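Local coordinates for lipoprotein (Bacteroides vulgatus, PDB 3U6G) that is of unknown function but, as an immunoglobulin-like, C2-like domain of a bacterial lipoprotein, may bind calcium, at residues D4-I9 with G94-K99; M72-S77 with E117-S122. All blocks are in the same frame, centred on the assembly; numbering follows the deposited sequence.

Contacts 1 and 2 belong to the same all-beta domain, and their centres lie about 17 Å apart. Contact 2, residues 72-77 with 117-122, is a regular antiparallel strand pair near the middle of the chain, with one face turned to the hydrophobic interior and the other reaching the second subunit. Contact 1, residues 4-9 with 94-99, lies at an end of the domain, where an irregular segment meets a strand and its tight turn. Its chemistry is that of a partly exposed site, with an aspartate and two bridging waters, whereas contact 2 relies on repeated backbone bonds and an aromatic ring lying over a glycine.

Contact 1 of 2, residues D4-I9 with G94-K99; sequences DFQTGI and GYIDDK
Ile9 and Asp97 form a paired hydrogen-bond contact, one bond between backbones and one from backbone to carboxylate, at an end of the beta domain, where the loop leading into strand 10-18 meets the end of strand 87-96 and the type I' turn from Ile96 to Lys99. The Asp97 N-H donates to Ile9 O at 2.8 Å, and the Ile9 N-H donates to Asp97 OD1 at 2.9 Å. One residue of the loop is thus gripped through both its backbone polar groups. Asp97 CG stands anti to its own carbonyl carbon (chi1 -64°), which sets it beside the Asp97 backbone N. Ile9 N meets OD1 from above the carboxylate plane, 41° out of it. The other oxygen, OD2, accepts a 2.6 Å bond from water 1, which also donates to Thr7 O. Water 2 donates to Ile9 O and accepts from Asp98 N, adding a second water bridge between turn and loop. Aspartate suits this place because its short side chain can serve loop and solvent together. Glycine suits position 8: a beta carbon there would fall 2.5 Å from Asp97 OD2. Beside the polar bonds, the aliphatic part of Gln6 crosses Ile96 obliquely, Gln6 CB lying 3.9 Å from Ile96 CD1. Ile96 is buried, whereas Gln6 is exposed and covers it with methylenes while keeping an amide at its end. Ile96 also packs on His10 of strand 10-18 and on Thr123, while Gly8 is backbone-bonded to Ala69 and Tyr95 to Lys11. The contact therefore closes the start of strand 10-18 against its antiparallel neighbour 87-96, beside the hairpin to strand 99-109.

Contact 2 of 2, residues M72-S77 with E117-S122; sequences MTCAGS and ETFSVS
Four backbone hydrogen bonds join Cys74 to Val121 and Gly76 to Phe119 in this antiparallel strand pair. Cys74 N donates to Val121 O at 2.9 Å, and Val121 N returns the bond to Cys74 O. Gly76 N reaches Phe119 O at 2.8 Å; Phe119 N returns a bond to Gly76 O. CA-H groups of Ser120 and Thr118 add contacts to Cys74 O and Gly76 O. Thr73, Ala75 and Ser77 are backbone-bonded instead to Gly30, Ser28 and Ser26 of strand 24-33, and Ser122 O accepts from Asn102 ND2. Thr73 OG1 and Ser122 OG are satisfied by backbone partners, Gly30 O and Lys124 N; small residues on this face fit where the second subunit packs close.

Phe119 CG lies between its backbone N and carbonyl carbon (chi1 61°), and the ring lies over its cross-strand partner. Gly76 CA sits 3.7 Å from the ring centroid in a CH-pi contact, while Cys74 SG meets the edge. Glycine suits this place, since a beta carbon on Gly76 would lie 2.1 Å from Phe119 CZ. An alanine in place of Phe119 would probably leave Gly76 without its aromatic cover and open a gap beside Cys74 SG.

Phe119 and Val121 pack on Val92 of strand 87-96, and Cys74 on Ile12 and Ile14 of strand 10-18. On the opposite face Thr73 and Ala75 touch Ala75 and Thr73 of the second subunit, while strand 24-33 flanks strand 71-80 within the sheet.

Contact 1 of 2, residues D4-I9 with G94-K99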
loop_
_atom_site.group_PDB
_atom_site.type_symbol
_atom_site.label_atom_id
_atom_site.label_comp_id
_atom_site.label_asym_id
_atom_site.label_seq_id
_atom_site.Cartn_x
_atom_site.Cartn_y
_atom_site.Cartn_z
ATOM N N ASP A 4 4.803 2.720 -18.518
ATOM C CA ASP A 4 4.465 3.591 -17.384
ATOM C C ASP A 4 5.398 3.407 -16.188
ATOM O O ASP A 4 5.267 4.120 -15.171
ATOM C CB ASP A 4 3.028 3.326 -16.913
ATOM C CG ASP A 4 2.000 3.603 -17.989
ATOM O OD1 ASP A 4 2.275 4.454 -18.864
ATOM O OD2 ASP A 4 0.914 2.975 -17.949
ATOM N N PHE A 5 6.320 2.447 -16.300
ATOM C CA PHE A 5 7.248 2.136 -15.230
ATOM C C PHE A 5 8.684 2.403 -15.680
ATOM O O PHE A 5 9.043 2.207 -16.850
ATOM C CB PHE A 5 7.076 0.678 -14.792
ATOM C CG PHE A 5 5.676 0.333 -14.392
ATOM C CD1 PHE A 5 4.769 -0.143 -15.328
ATOM C CD2 PHE A 5 5.253 0.488 -13.088
ATOM C CE1 PHE A 5 3.473 -0.463 -14.962
ATOM C CE2 PHE A 5 3.969 0.187 -12.713
ATOM C CZ PHE A 5 3.068 -0.300 -13.658
ATOM N N GLN A 6 9.488 2.892 -14.750
ATOM C CA GLN A 6 10.888 3.153 -14.986
ATOM C C GLN A 6 11.675 2.504 -13.859
ATOM O O GLN A 6 11.290 2.604 -12.701
ATOM C CB GLN A 6 11.116 4.659 -14.989
ATOM C CG GLN A 6 12.540 5.098 -15.280
ATOM C CD GLN A 6 12.652 6.603 -15.516
ATOM O OE1 GLN A 6 11.646 7.325 -15.595
ATOM N NE2 GLN A 6 13.878 7.080 -15.635
ATOM N N THR A 7 12.763 1.839 -14.211
ATOM C CA THR A 7 13.640 1.245 -13.231
ATOM C C THR A 7 14.602 2.327 -12.737
ATOM O O THR A 7 15.072 3.156 -13.519
ATOM C CB THR A 7 14.360 0.043 -13.836
ATOM O OG1 THR A 7 13.382 -0.945 -14.211
ATOM C CG2 THR A 7 15.341 -0.549 -12.844
ATOM N N GLY A 8 14.829 2.359 -11.427
ATOM C CA GLY A 8 15.730 3.322 -10.825
ATOM C C GLY A 8 15.502 3.391 -9.338
ATOM O O GLY A 8 14.874 2.504 -8.767
ATOM N N ILE A 9 16.023 4.435 -8.704
ATOM C CA ILE A 9 15.774 4.645 -7.285
ATOM C C ILE A 9 14.432 5.366 -7.142
ATOM O O ILE A 9 14.281 6.518 -7.541
ATOM C CB ILE A 9 16.914 5.413 -6.582
ATOM C CG1 ILE A 9 18.215 4.598 -6.613
ATOM C CG2 ILE A 9 16.534 5.715 -5.132
ATOM C CD1 ILE A 9 19.423 5.344 -6.041
ATOM N N GLY A 94 6.338 11.551 -4.893
ATOM C CA GLY A 94 6.976 10.362 -5.442
ATOM C C GLY A 94 8.009 10.748 -6.488
ATOM O O GLY A 94 7.739 11.591 -7.347
ATOM N N TYR A 95 9.179 10.116 -6.408
ATOM C CA TYR A 95 10.304 10.392 -7.295
ATOM C C TYR A 95 10.855 9.118 -7.903
ATOM O O TYR A 95 10.781 8.043 -7.303
ATOM C CB TYR A 95 11.476 11.040 -6.552
ATOM C CG TYR A 95 11.159 12.184 -5.632
ATOM C CD1 TYR A 95 10.629 11.946 -4.380
ATOM C CD2 TYR A 95 11.443 13.507 -5.998
ATOM C CE1 TYR A 95 10.359 12.974 -3.516
ATOM C CE2 TYR A 95 11.176 14.550 -5.119
ATOM C CZ TYR A 95 10.623 14.273 -3.880
ATOM O OH TYR A 95 10.335 15.266 -2.960
ATOM N N ILE A 96 11.455 9.258 -9.077
ATOM C CA ILE A 96 12.354 8.262 -9.617
ATOM C C ILE A 96 13.653 8.970 -10.003
ATOM O O ILE A 96 13.643 9.924 -10.798
ATOM C CB ILE A 96 11.770 7.537 -10.862
ATOM C CG1 ILE A 96 10.401 6.934 -10.547
ATOM C CG2 ILE A 96 12.727 6.436 -11.366
ATOM C CD1 ILE A 96 9.743 6.279 -11.736
ATOM N N ASP A 97 14.765 8.525 -9.424
ATOM C CA ASP A 97 16.079 9.147 -9.664
ATOM C C ASP A 97 16.009 10.673 -9.525
ATOM O O ASP A 97 16.513 11.409 -10.374
ATOM C CB ASP A 97 16.614 8.770 -11.041
ATOM C CG ASP A 97 16.879 7.283 -11.179
ATOM O OD1 ASP A 97 17.231 6.621 -10.176
ATOM O OD2 ASP A 97 16.749 6.787 -12.313
ATOM N N ASP A 98 15.384 11.123 -8.439
ATOM C CA ASP A 98 15.283 12.548 -8.061
ATOM C C ASP A 98 14.335 13.392 -8.895
ATOM O O ASP A 98 14.137 14.560 -8.581
ATOM C CB ASP A 98 16.651 13.249 -8.024
ATOM C CG ASP A 98 17.661 12.556 -7.108
ATOM O OD1 ASP A 98 17.300 12.178 -5.977
ATOM O OD2 ASP A 98 18.836 12.424 -7.514
ATOM N N LYS A 99 13.716 12.807 -9.916
ATOM C CA LYS A 99 12.687 13.494 -10.676
ATOM C C LYS A 99 11.327 13.225 -10.027
ATOM O O LYS A 99 10.985 12.076 -9.750
ATOM C CB LYS A 99 12.664 13.004 -12.116
ATOM C CG LYS A 99 11.617 13.680 -12.986
ATOM C CD LYS A 99 11.674 13.187 -14.422
ATOM C CE LYS A 99 10.603 13.827 -15.298
ATOM N NZ LYS A 99 10.766 13.433 -16.730
HETATM O O HOH W 1 17.432 4.666 -13.607
HETATM O O HOH W 2 14.631 9.194 -6.346
#

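Contact 2 of 2, residues M72-S77 with E117-S122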
loop_
_atom_site.group_PDB
_atom_site.type_symbol
_atom_site.label_atom_id
_atom_site.label_comp_id
_atom_site.label_asym_id
_atom_site.label_seq_id
_atom_site.Cartn_x
_atom_site.Cartn_y
_atom_site.Cartn_z
HETATM N N MSE A 72 6.850 1.950 -6.723
HETATM C CA MSE A 72 6.783 2.186 -5.295
HETATM C C MSE A 72 5.449 2.867 -5.010
HETATM O O MSE A 72 4.977 3.662 -5.810
HETATM C CB MSE A 72 7.964 3.043 -4.799
HETATM C CG MSE A 72 8.289 3.039 -3.215
HETATM SE SE MSE A 72 9.558 4.316 -2.887
HETATM C CE MSE A 72 10.078 3.638 -1.165
ATOM N N THR A 73 4.846 2.502 -3.887
ATOM C CA THR A 73 3.521 2.980 -3.465
ATOM C C THR A 73 3.521 3.407 -2.017
ATOM O O THR A 73 4.244 2.821 -1.207
ATOM C CB THR A 73 2.485 1.843 -3.522
ATOM O OG1 THR A 73 2.938 0.718 -2.740
ATOM C CG2 THR A 73 2.260 1.411 -4.940
ATOM N N CYS A 74 2.686 4.387 -1.682
ATOM C CA CYS A 74 2.470 4.818 -0.321
ATOM C C CYS A 74 0.972 4.983 -0.150
ATOM O O CYS A 74 0.342 5.751 -0.896
ATOM C CB CYS A 74 3.179 6.154 -0.063
ATOM S SG CYS A 74 2.867 6.865 1.578
ATOM N N ALA A 75 0.418 4.231 0.795
ATOM C CA ALA A 75 -0.990 4.345 1.192
ATOM C C ALA A 75 -1.062 4.854 2.607
ATOM O O ALA A 75 -0.341 4.402 3.483
ATOM C CB ALA A 75 -1.710 2.991 1.080
ATOM N N GLY A 76 -1.943 5.809 2.846
ATOM C CA GLY A 76 -2.029 6.405 4.157
ATOM C C GLY A 76 -3.435 6.587 4.679
ATOM O O GLY A 76 -4.403 6.597 3.929
ATOM N N SER A 77 -3.506 6.722 5.997
ATOM C CA SER A 77 -4.756 7.104 6.633
ATOM C C SER A 77 -4.511 8.257 7.569
ATOM O O SER A 77 -3.450 8.393 8.187
ATOM C CB SER A 77 -5.399 5.950 7.402
ATOM O OG SER A 77 -4.628 5.633 8.535
ATOM N N GLU A 117 -9.845 9.596 6.728
ATOM C CA GLU A 117 -9.601 9.788 5.315
ATOM C C GLU A 117 -8.410 8.944 4.911
ATOM O O GLU A 117 -7.582 8.602 5.745
ATOM C CB GLU A 117 -9.324 11.256 5.014
ATOM C CG GLU A 117 -10.446 12.191 5.455
ATOM C CD GLU A 117 -11.700 12.079 4.604
ATOM O OE1 GLU A 117 -11.631 11.535 3.483
ATOM O OE2 GLU A 117 -12.756 12.577 5.045
ATOM N N THR A 118 -8.338 8.605 3.632
ATOM C CA THR A 118 -7.231 7.800 3.131
ATOM C C THR A 118 -6.663 8.422 1.865
ATOM O O THR A 118 -7.316 9.234 1.202
ATOM C CB THR A 118 -7.677 6.336 2.871
ATOM O OG1 THR A 118 -8.654 6.283 1.815
ATOM C CG2 THR A 118 -8.232 5.710 4.141
ATOM N N PHE A 119 -5.448 8.017 1.526
ATOM C CA PHE A 119 -4.816 8.499 0.324
ATOM C C PHE A 119 -3.855 7.468 -0.199
ATOM O O PHE A 119 -3.434 6.556 0.541
ATOM C CB PHE A 119 -4.107 9.829 0.586
ATOM C CG PHE A 119 -2.994 9.763 1.617
ATOM C CD1 PHE A 119 -1.740 9.260 1.284
ATOM C CD2 PHE A 119 -3.190 10.255 2.906
ATOM C CE1 PHE A 119 -0.716 9.212 2.233
ATOM C CE2 PHE A 119 -2.175 10.215 3.851
ATOM C CZ PHE A 119 -0.933 9.692 3.517
ATOM N N SER A 120 -3.508 7.615 -1.471
ATOM C CA SER A 120 -2.526 6.745 -2.090
ATOM C C SER A 120 -1.785 7.505 -3.167
ATOM O O SER A 120 -2.376 8.303 -3.882
ATOM C CB SER A 120 -3.193 5.503 -2.703
ATOM O OG SER A 120 -2.235 4.559 -3.156
ATOM N N VAL A 121 -0.488 7.257 -3.257
ATOM C CA VAL A 121 0.306 7.759 -4.368
ATOM C C VAL A 121 1.366 6.744 -4.733
ATOM O O VAL A 121 1.857 6.004 -3.885
ATOM C CB VAL A 121 0.933 9.135 -4.056
ATOM C CG1 VAL A 121 1.950 9.038 -2.977
ATOM C CG2 VAL A 121 1.521 9.774 -5.335
ATOM N N SER A 122 1.709 6.701 -6.012
ATOM C CA SER A 122 2.746 5.801 -6.465
ATOM C C SER A 122 3.661 6.497 -7.449
ATOM O O SER A 122 3.413 7.645 -7.859
ATOM C CB SER A 122 2.117 4.578 -7.130
ATOM O OG SER A 122 1.679 4.898 -8.431
#